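Afamin (Homo sapiens, PDB 6FAK) carries hydrophobic molecules in body fluids, binds vitamin E and keeps lipidated Wnt proteins soluble and active. Local coordinates at residues A[348-352]-A[383-387]; A[138-142]-A[160-165]; A[416-420]-A[492-498]; A[274-278]-A[296-300]; A[241-245]-A[259-263]. All coordinates share one frame; numbering follows the deposited sequence.

Interaction 1 (A[348-352]-A[383-387]); sequences ELLRI and TTEKS. With NAG (2-acetamido-2-deoxy-beta-D-glucopyranose), chain D.
The Glu348 carboxylate meets Ser387 with OE1 and Thr384 with OE2, one oxygen for each hydroxyl. The Arg351 guanidinium grips Glu348 OE1 side-on, with that oxygen at its edge and in its plane, while one of its faces lies against the backbone N of Glu348. Ser387 OG donates to Glu348 OE1 at 2.7 Å, on its syn side and 28° out of the carboxylate plane. From one turn along the same helix as Glu348, Arg351 NH2 reaches the anti side of OE1 at 2.8 Å in a salt bridge. Arg351 NE adds a longer bond from above the carboxylate plane. Thr384 OG1 is 2.8 Å from Glu348 OE2, but its proton can also go to the Phe380 carbonyl. Glu348 starts out opposite its own nitrogen (chi1 -174°), and a bend at chi2 carries the carboxylate across to helix 376-417. With an alanine here, Ser387 OG would probably lose its acceptor, and Arg351 would keep Asp451 but lose this second carboxylate. Ile352 CD1 packs on Thr384 OG1 at 3.5 Å. On another side of helix 376-417, Glu385 OE2 accepts from N2 of the glycan NAG at 2.8 Å. The nearly antiparallel segments, at 152°, pack a helix of the second albumin domain against the long helix leading into the third. Phe447 of helix 446-462 touches Glu348 and Ser387, and helix 326-339 packs against Ile352.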
# COMPACT_ATOMS: atom_id res chain seq x y z
N GLU A 348 -7.82 1.75 -14.81
CA GLU A 348 -8.56 1.73 -16.06
C GLU A 348 -9.01 3.16 -16.43
O GLU A 348 -8.87 3.55 -17.54
CB GLU A 348 -9.76 0.77 -16.05
CG GLU A 348 -10.41 0.66 -17.45
CD GLU A 348 -9.48 0.05 -18.52
OE1 GLU A 348 -8.58 -0.75 -18.18
OE2 GLU A 348 -9.70 0.31 -19.73
N LEU A 349 -9.52 3.91 -15.47
CA LEU A 349 -9.92 5.30 -15.76
C LEU A 349 -8.73 6.15 -16.22
O LEU A 349 -8.86 6.91 -17.11
CB LEU A 349 -10.55 5.94 -14.56
CG LEU A 349 -11.89 5.33 -14.16
CD1 LEU A 349 -12.27 5.75 -12.77
CD2 LEU A 349 -12.98 5.68 -15.16
N LEU A 350 -7.57 5.98 -15.57
CA LEU A 350 -6.40 6.74 -15.97
C LEU A 350 -5.85 6.31 -17.32
O LEU A 350 -5.34 7.15 -18.03
CB LEU A 350 -5.29 6.64 -14.91
CG LEU A 350 -5.80 7.09 -13.53
CD1 LEU A 350 -4.71 6.82 -12.50
CD2 LEU A 350 -6.22 8.53 -13.53
N ARG A 351 -5.94 5.01 -17.68
CA ARG A 351 -5.61 4.59 -19.02
C ARG A 351 -6.52 5.29 -20.08
O ARG A 351 -6.03 5.76 -21.11
CB ARG A 351 -5.66 3.05 -19.17
CG ARG A 351 -4.51 2.35 -18.42
CD ARG A 351 -4.50 0.88 -18.76
NE ARG A 351 -5.54 0.15 -18.07
CZ ARG A 351 -5.46 -0.44 -16.88
NH1 ARG A 351 -4.39 -0.30 -16.12
NH2 ARG A 351 -6.48 -1.13 -16.42
N ILE A 352 -7.81 5.35 -19.78
CA ILE A 352 -8.78 6.02 -20.63
C ILE A 352 -8.45 7.51 -20.80
O ILE A 352 -8.51 8.04 -21.93
CB ILE A 352 -10.25 5.73 -20.15
CG1 ILE A 352 -10.54 4.26 -20.48
CG2 ILE A 352 -11.27 6.67 -20.81
CD1 ILE A 352 -11.74 3.71 -19.79
N THR A 383 -9.91 -0.84 -25.26
CA THR A 383 -8.93 -0.98 -24.19
C THR A 383 -9.57 -1.62 -22.95
O THR A 383 -8.99 -2.49 -22.34
CB THR A 383 -8.20 0.33 -23.86
OG1 THR A 383 -7.31 0.11 -22.76
CG2 THR A 383 -9.12 1.39 -23.46
N THR A 384 -10.80 -1.23 -22.64
CA THR A 384 -11.48 -1.77 -21.47
C THR A 384 -11.85 -3.26 -21.63
O THR A 384 -11.73 -4.05 -20.68
CB THR A 384 -12.70 -0.93 -21.15
OG1 THR A 384 -12.26 0.42 -20.94
CG2 THR A 384 -13.38 -1.46 -19.90
N GLU A 385 -12.30 -3.64 -22.83
CA GLU A 385 -12.53 -5.05 -23.13
C GLU A 385 -11.32 -5.90 -22.93
O GLU A 385 -11.44 -6.99 -22.43
CB GLU A 385 -13.01 -5.23 -24.58
CG GLU A 385 -14.45 -4.84 -24.77
CD GLU A 385 -15.42 -5.86 -24.21
OE1 GLU A 385 -15.05 -7.05 -24.12
OE2 GLU A 385 -16.56 -5.45 -23.90
N LYS A 386 -10.15 -5.43 -23.38
CA LYS A 386 -8.90 -6.15 -23.15
C LYS A 386 -8.63 -6.32 -21.66
O LYS A 386 -8.27 -7.40 -21.23
CB LYS A 386 -7.71 -5.47 -23.82
CG LYS A 386 -7.74 -5.57 -25.35
CD LYS A 386 -6.69 -4.71 -26.05
CE LYS A 386 -6.85 -4.78 -27.56
NZ LYS A 386 -5.55 -4.81 -28.27
N SER A 387 -8.82 -5.26 -20.86
CA SER A 387 -8.53 -5.35 -19.42
C SER A 387 -9.50 -6.32 -18.78
O SER A 387 -9.11 -7.17 -17.99
CB SER A 387 -8.64 -3.97 -18.75
OG SER A 387 -7.77 -3.05 -19.39
C1 NAG D . -18.23 -2.28 -25.73
C2 NAG D . -18.77 -2.56 -24.33
C3 NAG D . -19.82 -3.66 -24.34
C4 NAG D . -20.86 -3.43 -25.42
C5 NAG D . -20.19 -3.15 -26.76
C6 NAG D . -21.21 -2.88 -27.87
C7 NAG D . -17.14 -2.11 -22.57
C8 NAG D . -16.04 -2.67 -21.72
N2 NAG D . -17.69 -2.96 -23.44
O3 NAG D . -20.46 -3.70 -23.06
O4 NAG D . -21.70 -4.58 -25.52
O5 NAG D . -19.31 -2.03 -26.63
O6 NAG D . -21.91 -1.66 -27.61
O7 NAG D . -17.50 -0.95 -22.47

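Interaction 2 (A[138-142]-A[160-165]); sequences LNHFL and VAVHFE
Phe141 reaches across to Ala161 and Phe164 and carries much of this apolar contact. Its CE2 lies 3.7 Å from Ala161 CA and 4.0 Å from Ala161 CB. The rings of Phe141 and Phe164 have centroids 4.9 Å apart and planes at 58°, an oblique pair whose closest carbons are modelled too near, so its exact fit is doubtful. Phe141 CE1 sits over one face of the Phe164 ring, toward its rim. At the edge of the Phe141 ring, near its plane, is Val160 CG1, 4.4 Å from Phe141 CZ. With chi1 at 169°, the Phe141 ring is sent out from its own helix onto helix 154-171. Leu142 CD1 meets Ala161 CB from another direction, at 3.9 Å. This is helix-helix packing inside the first, all-helical albumin domain, between helices 134-148 and 154-171. Their short segments meet at 128°, with axes 10.7 Å apart. Leu138 extends the contact toward Glu165, and the two side chains cross at about a right angle. Leu138 CD1 comes 3.2 Å from Glu165 OE2. The Glu165 carboxylate is positioned by its salt bridge to Arg134 and a hydrogen bond from Tyr130. Farther out, Tyr24 of helix 22-33 touches Leu138 and Leu142. Ala185, Val188 and Thr189 of helix 177-209 touch Phe164, and Tyr191 of the same helix touches Val160.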
# COMPACT_ATOMS: atom_id res chain seq x y z
N LEU A 138 0.15 0.84 25.27
CA LEU A 138 -0.20 1.45 24.02
C LEU A 138 1.01 2.21 23.44
O LEU A 138 1.20 2.19 22.23
CB LEU A 138 -1.41 2.38 24.18
CG LEU A 138 -2.24 2.70 22.92
CD1 LEU A 138 -3.73 2.42 23.14
CD2 LEU A 138 -2.04 4.13 22.43
N ASN A 139 1.81 2.86 24.28
CA ASN A 139 3.03 3.52 23.84
C ASN A 139 3.99 2.53 23.17
O ASN A 139 4.46 2.80 22.08
CB ASN A 139 3.77 4.25 24.95
CG ASN A 139 3.13 5.59 25.32
OD1 ASN A 139 2.29 6.12 24.60
ND2 ASN A 139 3.54 6.14 26.47
N HIS A 140 4.23 1.39 23.80
CA HIS A 140 5.14 0.37 23.24
C HIS A 140 4.56 -0.29 21.98
O HIS A 140 5.28 -0.49 20.99
CB HIS A 140 5.53 -0.67 24.30
CG HIS A 140 6.69 -1.53 23.89
ND1 HIS A 140 7.97 -1.33 24.36
CD2 HIS A 140 6.76 -2.59 23.05
CE1 HIS A 140 8.78 -2.23 23.81
NE2 HIS A 140 8.06 -3.00 23.02
N PHE A 141 3.26 -0.59 21.98
CA PHE A 141 2.56 -1.09 20.76
C PHE A 141 2.75 -0.17 19.53
O PHE A 141 3.13 -0.63 18.45
CB PHE A 141 1.05 -1.22 21.04
CG PHE A 141 0.21 -1.46 19.80
CD1 PHE A 141 0.07 -2.74 19.27
CD2 PHE A 141 -0.43 -0.40 19.17
CE1 PHE A 141 -0.67 -2.96 18.13
CE2 PHE A 141 -1.18 -0.61 18.04
CZ PHE A 141 -1.29 -1.89 17.53
N LEU A 142 2.48 1.12 19.73
CA LEU A 142 2.56 2.12 18.73
C LEU A 142 4.01 2.31 18.20
O LEU A 142 4.21 2.43 17.00
CB LEU A 142 2.01 3.42 19.29
CG LEU A 142 1.27 4.42 18.44
CD1 LEU A 142 0.39 3.78 17.39
CD2 LEU A 142 0.44 5.33 19.36
N VAL A 160 -5.76 2.31 14.09
CA VAL A 160 -5.30 0.96 14.35
C VAL A 160 -5.04 0.76 15.86
O VAL A 160 -5.48 -0.23 16.41
CB VAL A 160 -4.11 0.59 13.39
CG1 VAL A 160 -3.38 -0.66 13.83
CG2 VAL A 160 -4.66 0.37 11.99
N ALA A 161 -4.38 1.71 16.53
CA ALA A 161 -4.09 1.60 17.98
C ALA A 161 -5.37 1.54 18.78
O ALA A 161 -5.46 0.74 19.72
CB ALA A 161 -3.24 2.76 18.48
N VAL A 162 -6.35 2.35 18.39
CA VAL A 162 -7.67 2.37 19.05
C VAL A 162 -8.36 0.98 18.95
O VAL A 162 -8.84 0.45 19.94
CB VAL A 162 -8.60 3.48 18.48
CG1 VAL A 162 -10.04 3.28 18.89
CG2 VAL A 162 -8.13 4.84 18.97
N HIS A 163 -8.43 0.44 17.74
CA HIS A 163 -9.02 -0.87 17.52
C HIS A 163 -8.26 -2.00 18.21
O HIS A 163 -8.89 -2.92 18.78
CB HIS A 163 -9.26 -1.08 16.05
CG HIS A 163 -10.42 -0.29 15.57
ND1 HIS A 163 -11.64 -0.86 15.32
CD2 HIS A 163 -10.60 1.05 15.47
CE1 HIS A 163 -12.50 0.08 14.97
NE2 HIS A 163 -11.89 1.25 15.06
N PHE A 164 -6.93 -1.88 18.24
CA PHE A 164 -6.13 -2.85 18.93
C PHE A 164 -6.44 -2.81 20.43
O PHE A 164 -6.59 -3.86 21.05
CB PHE A 164 -4.64 -2.75 18.58
CG PHE A 164 -4.21 -3.72 17.48
CD1 PHE A 164 -4.28 -5.10 17.68
CD2 PHE A 164 -3.71 -3.26 16.25
CE1 PHE A 164 -3.87 -5.98 16.69
CE2 PHE A 164 -3.26 -4.14 15.26
CZ PHE A 164 -3.36 -5.51 15.47
N GLU A 165 -6.60 -1.62 20.99
CA GLU A 165 -7.04 -1.48 22.36
C GLU A 165 -8.43 -2.10 22.68
O GLU A 165 -8.62 -2.72 23.75
CB GLU A 165 -6.97 -0.00 22.80
CG GLU A 165 -7.56 0.22 24.19
CD GLU A 165 -7.15 1.53 24.84
OE1 GLU A 165 -7.17 1.57 26.09
OE2 GLU A 165 -6.81 2.50 24.12

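Interaction 3 (A[416-420]-A[492-498]); sequences KIAPQ and LKADKTY
Asp495 N donates to Lys416 O at 2.9 Å, tying the loop to the end of helix 376-417. The N-H...O angle is 160°. Ala494 CA adds a CA-H...O contact to the same oxygen. The Asp495 carboxylate divides its work. Its OD2 accepts from Gln420 NE2 at 2.9 Å, from above the carboxylate plane but close to the amide plane of Gln420. Its OD1 takes Thr497 N on the anti side, an Asx turn, and Thr497 OG1 on the syn side, both from one face of the plane. These two bonds fix the carboxylate over the type I turn from Asp495 to Tyr498. Gln420 OE1 is satisfied by Asn471 ND2, which also bonds Ile417 O. A water donates to Ile417 O at 2.7 Å and to Lys493 O, bridging the segments. A second water donates to Pro419 O and is 2.7 Å from Tyr498 OH. Lys416 NZ is satisfied by a salt bridge to Asp542 and a hydrogen bond to the Leu540 carbonyl. Beside these bonds Pro419 sets CB and CG over one face of the Tyr498 ring. Pro419 CB makes a CH-pi contact, 3.5 Å from the centroid of the Tyr498 ring and 4° off its normal. A chi1 of 174° swings the ring away from the Tyr498 nitrogen and over the proline. Ile417 CG2 touches Leu492 CB at 4.1 Å. In the third albumin domain, this contact joins the C-terminal end of helix 376-417 to the loop after helix 485-490, and Leu492 also packs on helix 472-479.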
# COMPACT_ATOMS: atom_id res chain seq x y z
N LYS A 416 10.78 -15.49 -11.85
CA LYS A 416 11.40 -15.43 -13.18
C LYS A 416 11.73 -14.01 -13.67
O LYS A 416 12.82 -13.76 -14.29
CB LYS A 416 10.49 -16.11 -14.23
CG LYS A 416 10.40 -17.61 -14.14
CD LYS A 416 11.65 -18.30 -14.64
CE LYS A 416 11.44 -19.81 -14.86
NZ LYS A 416 10.66 -20.25 -16.06
N ILE A 417 10.79 -13.11 -13.47
CA ILE A 417 10.89 -11.79 -13.99
C ILE A 417 11.75 -10.86 -13.12
O ILE A 417 12.33 -9.92 -13.63
CB ILE A 417 9.51 -11.11 -14.35
CG1 ILE A 417 8.74 -10.76 -13.12
CG2 ILE A 417 8.67 -11.94 -15.33
CD1 ILE A 417 7.56 -9.86 -13.42
N ALA A 418 11.76 -11.10 -11.81
CA ALA A 418 12.45 -10.25 -10.80
C ALA A 418 13.24 -11.09 -9.79
O ALA A 418 13.02 -10.98 -8.59
CB ALA A 418 11.44 -9.34 -10.08
N PRO A 419 14.12 -11.96 -10.30
CA PRO A 419 14.83 -12.91 -9.43
C PRO A 419 15.82 -12.22 -8.48
O PRO A 419 16.21 -12.87 -7.51
CB PRO A 419 15.55 -13.84 -10.40
CG PRO A 419 15.78 -12.98 -11.61
CD PRO A 419 14.54 -12.15 -11.70
N GLN A 420 16.16 -10.94 -8.72
CA GLN A 420 17.07 -10.21 -7.89
C GLN A 420 16.43 -9.80 -6.55
O GLN A 420 17.16 -9.47 -5.60
CB GLN A 420 17.59 -8.95 -8.62
CG GLN A 420 18.41 -9.23 -9.90
CD GLN A 420 17.57 -9.49 -11.13
OE1 GLN A 420 16.32 -9.29 -11.14
NE2 GLN A 420 18.23 -9.82 -12.21
N LEU A 492 6.42 -8.82 -19.48
CA LEU A 492 7.83 -9.12 -19.24
C LEU A 492 8.13 -10.60 -19.39
O LEU A 492 7.34 -11.42 -19.06
CB LEU A 492 8.26 -8.67 -17.84
CG LEU A 492 8.22 -7.16 -17.57
CD1 LEU A 492 8.82 -6.82 -16.21
CD2 LEU A 492 8.89 -6.35 -18.67
N LYS A 493 9.34 -10.90 -19.86
CA LYS A 493 9.82 -12.25 -19.95
C LYS A 493 10.84 -12.45 -18.83
O LYS A 493 11.25 -11.49 -18.20
CB LYS A 493 10.45 -12.44 -21.32
CG LYS A 493 9.40 -12.33 -22.44
CD LYS A 493 10.06 -12.19 -23.79
CE LYS A 493 9.06 -12.39 -24.94
NZ LYS A 493 9.75 -12.77 -26.21
N ALA A 494 11.23 -13.69 -18.58
CA ALA A 494 12.21 -14.01 -17.56
C ALA A 494 13.51 -13.20 -17.76
O ALA A 494 13.89 -12.89 -18.90
CB ALA A 494 12.47 -15.53 -17.54
N ASP A 495 14.18 -12.82 -16.67
CA ASP A 495 15.48 -12.21 -16.82
C ASP A 495 16.56 -13.27 -17.07
O ASP A 495 17.12 -13.84 -16.13
CB ASP A 495 15.87 -11.36 -15.61
CG ASP A 495 17.18 -10.64 -15.81
OD1 ASP A 495 17.96 -10.98 -16.76
OD2 ASP A 495 17.46 -9.72 -15.01
N LYS A 496 16.93 -13.48 -18.32
CA LYS A 496 17.86 -14.60 -18.60
C LYS A 496 19.34 -14.33 -18.28
O LYS A 496 20.14 -15.23 -18.38
CB LYS A 496 17.74 -15.12 -20.01
CG LYS A 496 16.50 -15.97 -20.22
CD LYS A 496 15.50 -15.21 -21.05
CE LYS A 496 14.14 -15.88 -21.13
NZ LYS A 496 13.13 -14.80 -21.32
N THR A 497 19.66 -13.13 -17.84
CA THR A 497 21.03 -12.82 -17.39
C THR A 497 21.29 -13.26 -15.93
O THR A 497 22.43 -13.24 -15.47
CB THR A 497 21.32 -11.31 -17.51
OG1 THR A 497 20.57 -10.55 -16.53
CG2 THR A 497 20.95 -10.78 -18.92
N TYR A 498 20.23 -13.60 -15.20
CA TYR A 498 20.36 -13.88 -13.80
C TYR A 498 21.15 -15.17 -13.55
O TYR A 498 20.92 -16.17 -14.17
CB TYR A 498 18.96 -13.98 -13.16
CG TYR A 498 18.96 -14.43 -11.72
CD1 TYR A 498 19.29 -13.55 -10.68
CD2 TYR A 498 18.58 -15.71 -11.39
CE1 TYR A 498 19.26 -14.00 -9.35
CE2 TYR A 498 18.57 -16.14 -10.07
CZ TYR A 498 18.90 -15.27 -9.07
OH TYR A 498 18.81 -15.71 -7.77
O HOH W 1 12.52 -9.41 -16.29
O HOH W 2 18.76 -13.64 -6.01

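Interaction 4 (A[274-278]-A[296-300]); sequences ISSKI and SNKDD
Ser296 packs against Lys277 and Ile278 where the loops before and after helix 288-295 meet in the second albumin domain. Both belong largely to the region that forms the pocket for hydrophobic ligands. Ser296 is the first residue to leave the helix. Its CB lies 3.5 Å from Lys277 O, and its OG touches Ile278 CG2 while bonding to the Ile293 carbonyl. Next, Asn297 crosses the Lys277 chain at about a right angle, with Asn297 OD1 3.1 Å from Lys277 CD. Lys298 adds its carbonyl: Lys298 O is 3.5 Å from Lys277 CE. Asp299 turns to the 274-276 end of the other loop. It is buried, and its backbone is hydrogen-bonded to Lys225. A chi1 of -172° brings Asp299 OD2 to the Ser275-Ser276 backbone. Ser276 N makes a weak bond to Asp299 OD2 at 3.1 Å, bent to 127°. A water supplements it, donating to Asp299 OD2 at 3.0 Å and also to Ile274 O, though the latter bond is doubtfully short. Asp300 takes the end of the lysine. A methionine in place of Lys277 would probably leave Asp300 without its charged mate across the contact. The lysine chain runs over the 296-300 backbone, extended until it bends at chi4 (-57°), and its ammonium then forms a salt bridge, with Lys277 NZ 3.3 Å from Asp300 OD1.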
# COMPACT_ATOMS: atom_id res chain seq x y z
N ILE A 274 -22.71 17.23 -1.84
CA ILE A 274 -21.55 16.33 -2.06
C ILE A 274 -22.00 14.87 -1.98
O ILE A 274 -21.83 14.12 -2.93
CB ILE A 274 -20.35 16.58 -1.08
CG1 ILE A 274 -19.62 17.89 -1.44
CG2 ILE A 274 -19.34 15.42 -1.11
CD1 ILE A 274 -18.37 18.21 -0.64
N SER A 275 -22.55 14.47 -0.83
CA SER A 275 -22.87 13.07 -0.57
C SER A 275 -24.16 12.90 0.21
O SER A 275 -24.70 13.83 0.79
CB SER A 275 -21.72 12.41 0.19
OG SER A 275 -21.80 10.99 0.15
N SER A 276 -24.66 11.66 0.17
CA SER A 276 -25.82 11.22 0.90
C SER A 276 -25.48 10.16 1.96
O SER A 276 -26.22 10.03 2.93
CB SER A 276 -26.83 10.65 -0.10
OG SER A 276 -28.11 10.50 0.48
N LYS A 277 -24.36 9.43 1.78
CA LYS A 277 -24.05 8.22 2.55
C LYS A 277 -22.90 8.40 3.57
O LYS A 277 -22.04 7.52 3.69
CB LYS A 277 -23.67 7.08 1.59
CG LYS A 277 -24.73 6.69 0.57
CD LYS A 277 -24.42 5.31 0.01
CE LYS A 277 -25.34 4.90 -1.12
NZ LYS A 277 -26.77 4.93 -0.71
N ILE A 278 -22.87 9.53 4.29
CA ILE A 278 -21.77 9.83 5.23
C ILE A 278 -22.22 10.58 6.50
O ILE A 278 -21.46 11.37 7.07
CB ILE A 278 -20.64 10.63 4.52
CG1 ILE A 278 -21.21 11.88 3.83
CG2 ILE A 278 -19.88 9.76 3.51
CD1 ILE A 278 -20.21 13.00 3.66
N SER A 296 -16.84 4.61 3.78
CA SER A 296 -18.24 4.67 3.36
C SER A 296 -18.32 4.24 1.89
O SER A 296 -17.36 4.39 1.13
CB SER A 296 -18.85 6.06 3.58
OG SER A 296 -18.26 7.03 2.73
N ASN A 297 -19.45 3.64 1.51
CA ASN A 297 -19.62 3.17 0.13
C ASN A 297 -19.88 4.34 -0.83
O ASN A 297 -20.13 5.48 -0.40
CB ASN A 297 -20.70 2.07 0.03
CG ASN A 297 -22.04 2.48 0.63
OD1 ASN A 297 -22.19 3.56 1.19
ND2 ASN A 297 -23.02 1.58 0.54
N LYS A 298 -19.80 4.04 -2.12
CA LYS A 298 -20.04 5.02 -3.19
C LYS A 298 -21.50 5.47 -3.14
O LYS A 298 -22.41 4.64 -3.02
CB LYS A 298 -19.71 4.46 -4.58
CG LYS A 298 -18.27 3.97 -4.77
CD LYS A 298 -17.95 3.68 -6.25
CE LYS A 298 -17.44 2.26 -6.53
NZ LYS A 298 -15.96 2.07 -6.40
N ASP A 299 -21.71 6.79 -3.18
CA ASP A 299 -23.05 7.37 -3.26
C ASP A 299 -23.71 6.93 -4.59
O ASP A 299 -23.01 6.60 -5.55
CB ASP A 299 -22.94 8.90 -3.16
CG ASP A 299 -24.29 9.61 -3.04
OD1 ASP A 299 -25.35 8.98 -3.19
OD2 ASP A 299 -24.28 10.83 -2.79
N ASP A 300 -25.04 6.90 -4.61
CA ASP A 300 -25.79 6.57 -5.83
C ASP A 300 -25.58 7.71 -6.82
O ASP A 300 -25.59 8.88 -6.43
CB ASP A 300 -27.30 6.45 -5.57
CG ASP A 300 -27.65 5.42 -4.49
OD1 ASP A 300 -26.74 4.74 -3.97
OD2 ASP A 300 -28.85 5.31 -4.16
O HOH W 3 -22.37 12.32 -4.57

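Interaction 5 (A[241-245]-A[259-263]); sequences VSSNY and DTSKV
Asn244 lies against Asp259, Thr260 and Val263, between two helices of the second albumin domain that form an antiparallel hairpin. Helices 231-250 and 253-268 are joined by a very short link. Their segments run at 162°, with axes 8.9 Å apart. Both belong to the region that makes the pocket for hydrophobic ligands, and a tetraethylene glycol lies beside Thr260. The backbones come closest at Asn244 and Asp259, whose CA atoms are 4.9 Å apart.

The apolar part is small. Val241 CG2 meets Val263 CG1 at 4.0 Å, the two side chains crossing at a slant. The other methyl of the second valine, Val263 CG2, packs on Asn244 ND2 and on Val241 N, each at 3.7 Å. Tyr218 and Leu222 of helix 216-225 cover Val241 from outside the pair.

The polar part centres on the Asn244 amide. Its first torsion (chi1 -166°) directs the amide toward the Thr260 backbone and hydroxyl. Asn244 OD1 is 3.1 Å from Thr260 OG1. That hydroxyl has only one proton and can also give it to the Cys256 carbonyl, the stronger claimant, so the bond to Asn244 may be made only part of the time, or not at all. The ND2 side of the amide lies beside Thr260 CA. Asp259 lays its CB against Asn244, with Asp259 CB 3.6 Å from Asn244 OD1.

One water lies between the helices at their closer end, 3.0 Å from Asn244 O and 2.7 Å from Asp259 OD2.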
# COMPACT_ATOMS: atom_id res chain seq x y z
N VAL A 241 -7.03 17.45 -0.80
CA VAL A 241 -6.51 16.11 -0.78
C VAL A 241 -5.04 16.04 -1.22
O VAL A 241 -4.25 15.33 -0.56
CB VAL A 241 -7.38 15.15 -1.62
CG1 VAL A 241 -6.78 13.78 -1.63
CG2 VAL A 241 -8.76 15.04 -1.03
N SER A 242 -4.68 16.75 -2.30
CA SER A 242 -3.31 16.74 -2.78
C SER A 242 -2.32 17.29 -1.72
O SER A 242 -1.28 16.68 -1.47
CB SER A 242 -3.19 17.47 -4.11
OG SER A 242 -1.85 17.57 -4.52
N SER A 243 -2.66 18.42 -1.09
CA SER A 243 -1.89 18.93 0.07
C SER A 243 -1.79 17.92 1.19
O SER A 243 -0.71 17.74 1.75
CB SER A 243 -2.52 20.27 0.60
OG SER A 243 -2.32 21.22 -0.42
N ASN A 244 -2.89 17.24 1.50
CA ASN A 244 -2.93 16.19 2.49
C ASN A 244 -1.92 15.08 2.17
O ASN A 244 -1.14 14.68 3.06
CB ASN A 244 -4.36 15.65 2.56
CG ASN A 244 -4.63 14.79 3.77
OD1 ASN A 244 -3.79 14.61 4.67
ND2 ASN A 244 -5.87 14.29 3.83
N TYR A 245 -1.93 14.56 0.95
CA TYR A 245 -0.89 13.60 0.53
C TYR A 245 0.54 14.17 0.56
O TYR A 245 1.43 13.47 0.95
CB TYR A 245 -1.16 12.97 -0.84
CG TYR A 245 -2.11 11.87 -0.71
CD1 TYR A 245 -1.68 10.58 -0.48
CD2 TYR A 245 -3.46 12.10 -0.80
CE1 TYR A 245 -2.57 9.55 -0.34
CE2 TYR A 245 -4.35 11.07 -0.67
CZ TYR A 245 -3.89 9.80 -0.44
OH TYR A 245 -4.77 8.78 -0.24
N ASP A 259 -4.11 18.34 7.93
CA ASP A 259 -4.64 18.31 6.56
C ASP A 259 -5.74 17.27 6.39
O ASP A 259 -6.66 17.50 5.61
CB ASP A 259 -3.55 18.12 5.48
CG ASP A 259 -2.58 19.27 5.42
OD1 ASP A 259 -2.90 20.31 5.99
OD2 ASP A 259 -1.49 19.14 4.80
N THR A 260 -5.63 16.10 7.04
CA THR A 260 -6.69 15.11 6.99
C THR A 260 -7.99 15.71 7.60
O THR A 260 -9.05 15.63 7.00
CB THR A 260 -6.28 13.83 7.73
OG1 THR A 260 -5.14 13.23 7.08
CG2 THR A 260 -7.42 12.78 7.78
N SER A 261 -7.87 16.35 8.76
CA SER A 261 -9.02 17.00 9.38
C SER A 261 -9.64 18.09 8.47
O SER A 261 -10.86 18.18 8.33
CB SER A 261 -8.62 17.57 10.75
OG SER A 261 -9.65 18.40 11.22
N LYS A 262 -8.81 18.87 7.81
CA LYS A 262 -9.30 19.83 6.82
C LYS A 262 -10.13 19.17 5.70
O LYS A 262 -11.20 19.66 5.34
CB LYS A 262 -8.14 20.62 6.22
CG LYS A 262 -8.54 21.77 5.29
CD LYS A 262 -7.32 22.59 4.89
CE LYS A 262 -7.72 23.89 4.19
NZ LYS A 262 -6.56 24.59 3.55
N VAL A 263 -9.63 18.07 5.12
CA VAL A 263 -10.34 17.37 4.07
C VAL A 263 -11.75 16.89 4.58
O VAL A 263 -12.79 17.14 3.92
CB VAL A 263 -9.49 16.22 3.48
CG1 VAL A 263 -10.30 15.27 2.63
CG2 VAL A 263 -8.32 16.75 2.64
O HOH W 4 -0.48 16.71 5.14

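In the fold
Interactions 1, 2 and 5 pair helices, whereas interaction 4 joins two loops and interaction 3 a helix end and a loop. Interaction 1 is the buried one, yet it is held by a carboxylate bonded to hydroxyls and steadied by an arginine of its own helix. Interactions 2 to 5 are all partly buried, and exposed residues take part in 3, 4 and 5. Interaction 2 is mainly apolar, and interaction 5 mixes valine contacts with an amide. Helix 376-417 serves both interactions 1 and 3, whose centres are about 27 Å apart. Interactions 4 and 5 share the second albumin domain, with centres about 19 Å apart. Interaction 2 belongs to the first domain, across the chain's centre from interactions 1 and 3.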